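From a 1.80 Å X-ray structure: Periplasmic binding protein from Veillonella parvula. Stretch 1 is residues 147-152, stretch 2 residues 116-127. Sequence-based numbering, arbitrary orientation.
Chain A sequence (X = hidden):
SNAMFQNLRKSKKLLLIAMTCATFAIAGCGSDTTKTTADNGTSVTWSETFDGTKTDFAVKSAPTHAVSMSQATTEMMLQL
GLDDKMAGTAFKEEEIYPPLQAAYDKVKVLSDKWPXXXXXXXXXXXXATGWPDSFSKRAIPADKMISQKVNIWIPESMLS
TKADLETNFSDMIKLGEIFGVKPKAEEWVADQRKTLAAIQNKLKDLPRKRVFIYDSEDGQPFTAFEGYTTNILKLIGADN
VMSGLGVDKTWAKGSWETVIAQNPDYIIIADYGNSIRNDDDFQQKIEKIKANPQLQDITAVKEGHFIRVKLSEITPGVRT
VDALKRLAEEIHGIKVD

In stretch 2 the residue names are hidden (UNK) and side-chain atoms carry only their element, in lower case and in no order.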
# COMPACT_ATOMS: atom_id res chain seq x y z
N SER A 147 14.32 -20.78 -11.07
CA SER A 147 14.71 -21.90 -11.93
C SER A 147 14.47 -21.63 -13.41
O SER A 147 15.22 -22.10 -14.27
CB SER A 147 13.94 -23.17 -11.55
OG SER A 147 14.57 -23.84 -10.48
N GLN A 148 13.42 -20.86 -13.69
CA GLN A 148 13.01 -20.59 -15.06
C GLN A 148 13.50 -19.22 -15.52
O GLN A 148 12.95 -18.66 -16.47
CB GLN A 148 11.49 -20.66 -15.17
CG GLN A 148 10.91 -21.99 -14.70
CD GLN A 148 11.29 -23.14 -15.61
OE1 GLN A 148 11.05 -23.09 -16.82
NE2 GLN A 148 11.89 -24.18 -15.04
N LYS A 149 14.51 -18.70 -14.83
CA LYS A 149 15.18 -17.45 -15.21
C LYS A 149 14.32 -16.19 -15.07
O LYS A 149 14.65 -15.14 -15.63
CB LYS A 149 15.76 -17.54 -16.63
CG LYS A 149 16.71 -18.71 -16.85
CD LYS A 149 17.04 -18.87 -18.33
CE LYS A 149 18.16 -19.88 -18.56
NZ LYS A 149 18.44 -20.08 -20.01
N VAL A 150 13.23 -16.28 -14.31
CA VAL A 150 12.43 -15.10 -14.03
C VAL A 150 13.15 -14.22 -13.00
O VAL A 150 13.61 -14.73 -11.97
CB VAL A 150 11.04 -15.49 -13.47
CG1 VAL A 150 10.23 -14.25 -13.08
CG2 VAL A 150 10.28 -16.35 -14.48
N ASN A 151 13.25 -12.92 -13.28
CA ASN A 151 13.77 -11.95 -12.31
C ASN A 151 12.66 -11.48 -11.38
O ASN A 151 11.59 -11.08 -11.85
CB ASN A 151 14.36 -10.74 -13.05
CG ASN A 151 15.65 -11.09 -13.79
OD1 ASN A 151 16.50 -11.80 -13.27
ND2 ASN A 151 15.78 -10.59 -15.02
N ILE A 152 12.90 -11.52 -10.07
CA ILE A 152 11.88 -11.12 -9.11
C ILE A 152 12.33 -9.85 -8.41
O ILE A 152 13.47 -9.75 -7.95
CB ILE A 152 11.66 -12.20 -8.03
CG1 ILE A 152 11.29 -13.53 -8.69
CG2 ILE A 152 10.57 -11.77 -7.06
CD1 ILE A 152 11.17 -14.69 -7.71
N UNK A 116 -1.88 -20.37 -10.86
CA UNK A 116 -1.06 -21.56 -10.69
C UNK A 116 0.26 -21.35 -11.41
O UNK A 116 0.37 -20.47 -12.27
o UNK A 116 -1.79 -22.71 -12.70
c UNK A 116 -1.77 -22.78 -11.28
N UNK A 117 1.26 -22.16 -11.08
CA UNK A 117 2.56 -22.08 -11.74
C UNK A 117 2.40 -22.23 -13.25
O UNK A 117 3.05 -21.54 -14.03
c UNK A 117 7.16 -23.78 -13.37
o UNK A 117 8.32 -23.98 -14.08
c UNK A 117 4.80 -23.35 -11.95
c UNK A 117 7.09 -22.73 -12.47
c UNK A 117 3.52 -23.13 -11.16
c UNK A 117 6.08 -24.61 -13.58
c UNK A 117 5.91 -22.53 -11.76
c UNK A 117 4.91 -24.39 -12.86
N UNK A 118 1.51 -23.13 -13.66
CA UNK A 118 1.26 -23.41 -15.08
C UNK A 118 0.70 -22.20 -15.84
O UNK A 118 1.15 -21.89 -16.94
c UNK A 118 0.32 -24.60 -15.24
o UNK A 118 0.67 -25.53 -12.65
c UNK A 118 0.97 -25.96 -15.00
c UNK A 118 1.19 -26.27 -13.53
o UNK A 118 1.88 -27.27 -13.24
N UNK A 119 -0.29 -21.54 -15.25
CA UNK A 119 -0.87 -20.33 -15.83
C UNK A 119 0.16 -19.20 -15.86
O UNK A 119 0.26 -18.45 -16.84
c UNK A 119 -2.11 -19.88 -15.04
c UNK A 119 -2.58 -18.50 -15.49
c UNK A 119 -3.23 -20.90 -15.20
N UNK A 120 0.93 -19.09 -14.78
CA UNK A 120 2.00 -18.10 -14.71
C UNK A 120 2.99 -18.32 -15.85
O UNK A 120 3.27 -17.40 -16.62
c UNK A 120 3.69 -15.94 -12.87
c UNK A 120 6.26 -16.93 -13.14
c UNK A 120 3.87 -17.28 -13.18
c UNK A 120 4.78 -15.10 -12.71
c UNK A 120 2.69 -18.19 -13.34
c UNK A 120 5.16 -17.77 -13.31
c UNK A 120 6.06 -15.60 -12.85
N UNK A 121 3.48 -19.55 -15.99
CA UNK A 121 4.48 -19.85 -17.02
C UNK A 121 3.93 -19.73 -18.44
O UNK A 121 4.69 -19.55 -19.39
se UNK A 121 7.42 -20.00 -15.59
c UNK A 121 5.07 -21.26 -16.82
c UNK A 121 8.24 -20.31 -17.34
c UNK A 121 6.04 -21.38 -15.65
N UNK A 122 2.61 -19.81 -18.58
CA UNK A 122 1.98 -19.81 -19.90
C UNK A 122 2.17 -18.50 -20.66
O UNK A 122 2.05 -18.47 -21.88
c UNK A 122 0.49 -20.16 -19.82
o UNK A 122 -0.28 -19.03 -19.39
N UNK A 123 2.46 -17.41 -19.94
CA UNK A 123 2.65 -16.12 -20.60
C UNK A 123 4.13 -15.78 -20.80
O UNK A 123 4.47 -14.64 -21.14
c UNK A 123 2.47 -14.83 -18.43
c UNK A 123 1.95 -14.96 -19.87
c UNK A 123 0.44 -15.14 -19.89
N UNK A 124 4.98 -16.79 -20.61
CA UNK A 124 6.43 -16.66 -20.77
C UNK A 124 7.00 -15.47 -20.01
O UNK A 124 7.65 -14.61 -20.62
c UNK A 124 5.60 -18.09 -25.57
n UNK A 124 5.84 -17.71 -27.00
c UNK A 124 6.41 -17.22 -24.62
c UNK A 124 6.04 -17.48 -23.17
c UNK A 124 6.80 -16.53 -22.25
N UNK A 125 6.78 -15.41 -18.68
CA UNK A 125 7.22 -14.24 -17.91
C UNK A 125 8.74 -14.15 -17.83
O UNK A 125 9.41 -15.19 -17.86
c UNK A 125 6.24 -16.47 -17.81
c UNK A 125 6.66 -14.51 -16.51
c UNK A 125 6.61 -16.01 -16.43
N UNK A 126 9.27 -12.94 -17.72
CA UNK A 126 10.70 -12.76 -17.54
C UNK A 126 10.99 -11.91 -16.30
O UNK A 126 12.14 -11.77 -15.88
o UNK A 126 9.80 -10.33 -18.59
o UNK A 126 11.26 -10.25 -20.23
c UNK A 126 11.36 -12.16 -18.80
c UNK A 126 10.76 -10.82 -19.22
N UNK A 127 9.92 -11.39 -15.71
CA UNK A 127 10.03 -10.51 -14.54
C UNK A 127 8.74 -10.64 -13.74
O UNK A 127 7.65 -10.69 -14.33
c UNK A 127 9.11 -6.51 -12.40
c UNK A 127 11.50 -6.68 -12.34
c UNK A 127 9.07 -7.47 -13.41
c UNK A 127 10.32 -6.11 -11.87
c UNK A 127 11.45 -7.64 -13.35
c UNK A 127 10.25 -8.05 -13.89
c UNK A 127 10.21 -9.07 -15.00
O HOH W 1 13.70 -9.43 -16.36

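Position 116 carries one carbon and one oxygen and touches nothing on stretch 1: the short hydroxyl of Ser116. Sitting just before a helix, it caps it: OG of Ser116 accepts from the backbone N of position 119 at 3.2 Å, paying for an amide the first turn leaves free. Position 117 has one carbon, then a six-carbon ring bearing an oxygen that lies close to CG of Gln148: Tyr117. Its CA-to-CB bond points sideways, yet the long ring brings OH of Tyr117 to 3.3 Å from CG of Gln148, which lies at the ring's edge.

Position 118 shows three carbons, the third carrying two oxygens, out of reach of stretch 1: Glu118. At 119 one carbon carries two more, also remote: the beta-branched Val119. Position 120 has one carbon and a plain six-carbon ring whose edge meets CG2 of Val150: Phe120. Its CA-to-CB bond points toward stretch 1, and CE2 of Phe120 lies 4.3 Å from CG2 of Val150.

Position 121 is unbranched, two carbons, a selenium and a last carbon near CB of Gln148: selenomethionine, Met121. Its flexible chain folds through three m rotamers until CE of Met121 is 3.9 Å from CB of Gln148. Position 122, one carbon and one oxygen without contact to stretch 1, is Ser122, whose OG donates to O of Val119 at 2.7 Å. Position 123, one carbon carrying two, likewise without contact, is Val123. Position 124 has four carbons in a row ending in nitrogen, clear of stretch 1: Lys124. Its CA-to-CB bond points away; the backbone N of Lys124 donates to the backbone O of Met121 at 3.0 Å across a type I turn.

At 125 three carbons close onto the backbone nitrogen, one packing near CG2 of Val150: Pro125, its CG 4.2 Å from CG2 of Val150. Position 126 has two carbons, the second bearing two oxygens, none touching stretch 1: Asp126. Both carboxylate oxygens are hydrogen-bonded elsewhere in the structure. Position 127 has one carbon and an unadorned six-carbon ring near CB of Asn151: Phe127, on the same sheet face as Asn151, with CD1 of Phe127 4.3 Å from CB of Asn151.

Backbone register is the core: N of Asn151 donates to O of Asp126 at 3.1 Å and 171°, and CA of Phe127 approaches O of Asn151 at 3.2 Å as a CA-H...O contact, within a parallel bridge. One water donates to O of Asp126 (2.9 Å) and accepts from ND2 of Asn151 (2.7 Å). N of Phe127 is buried without a partner. The rule: backbone and water hold the register, while Val150 packs beside it against Phe120 and Pro125.

Stretch 2 (116-127) SYEVFMSVKPDF
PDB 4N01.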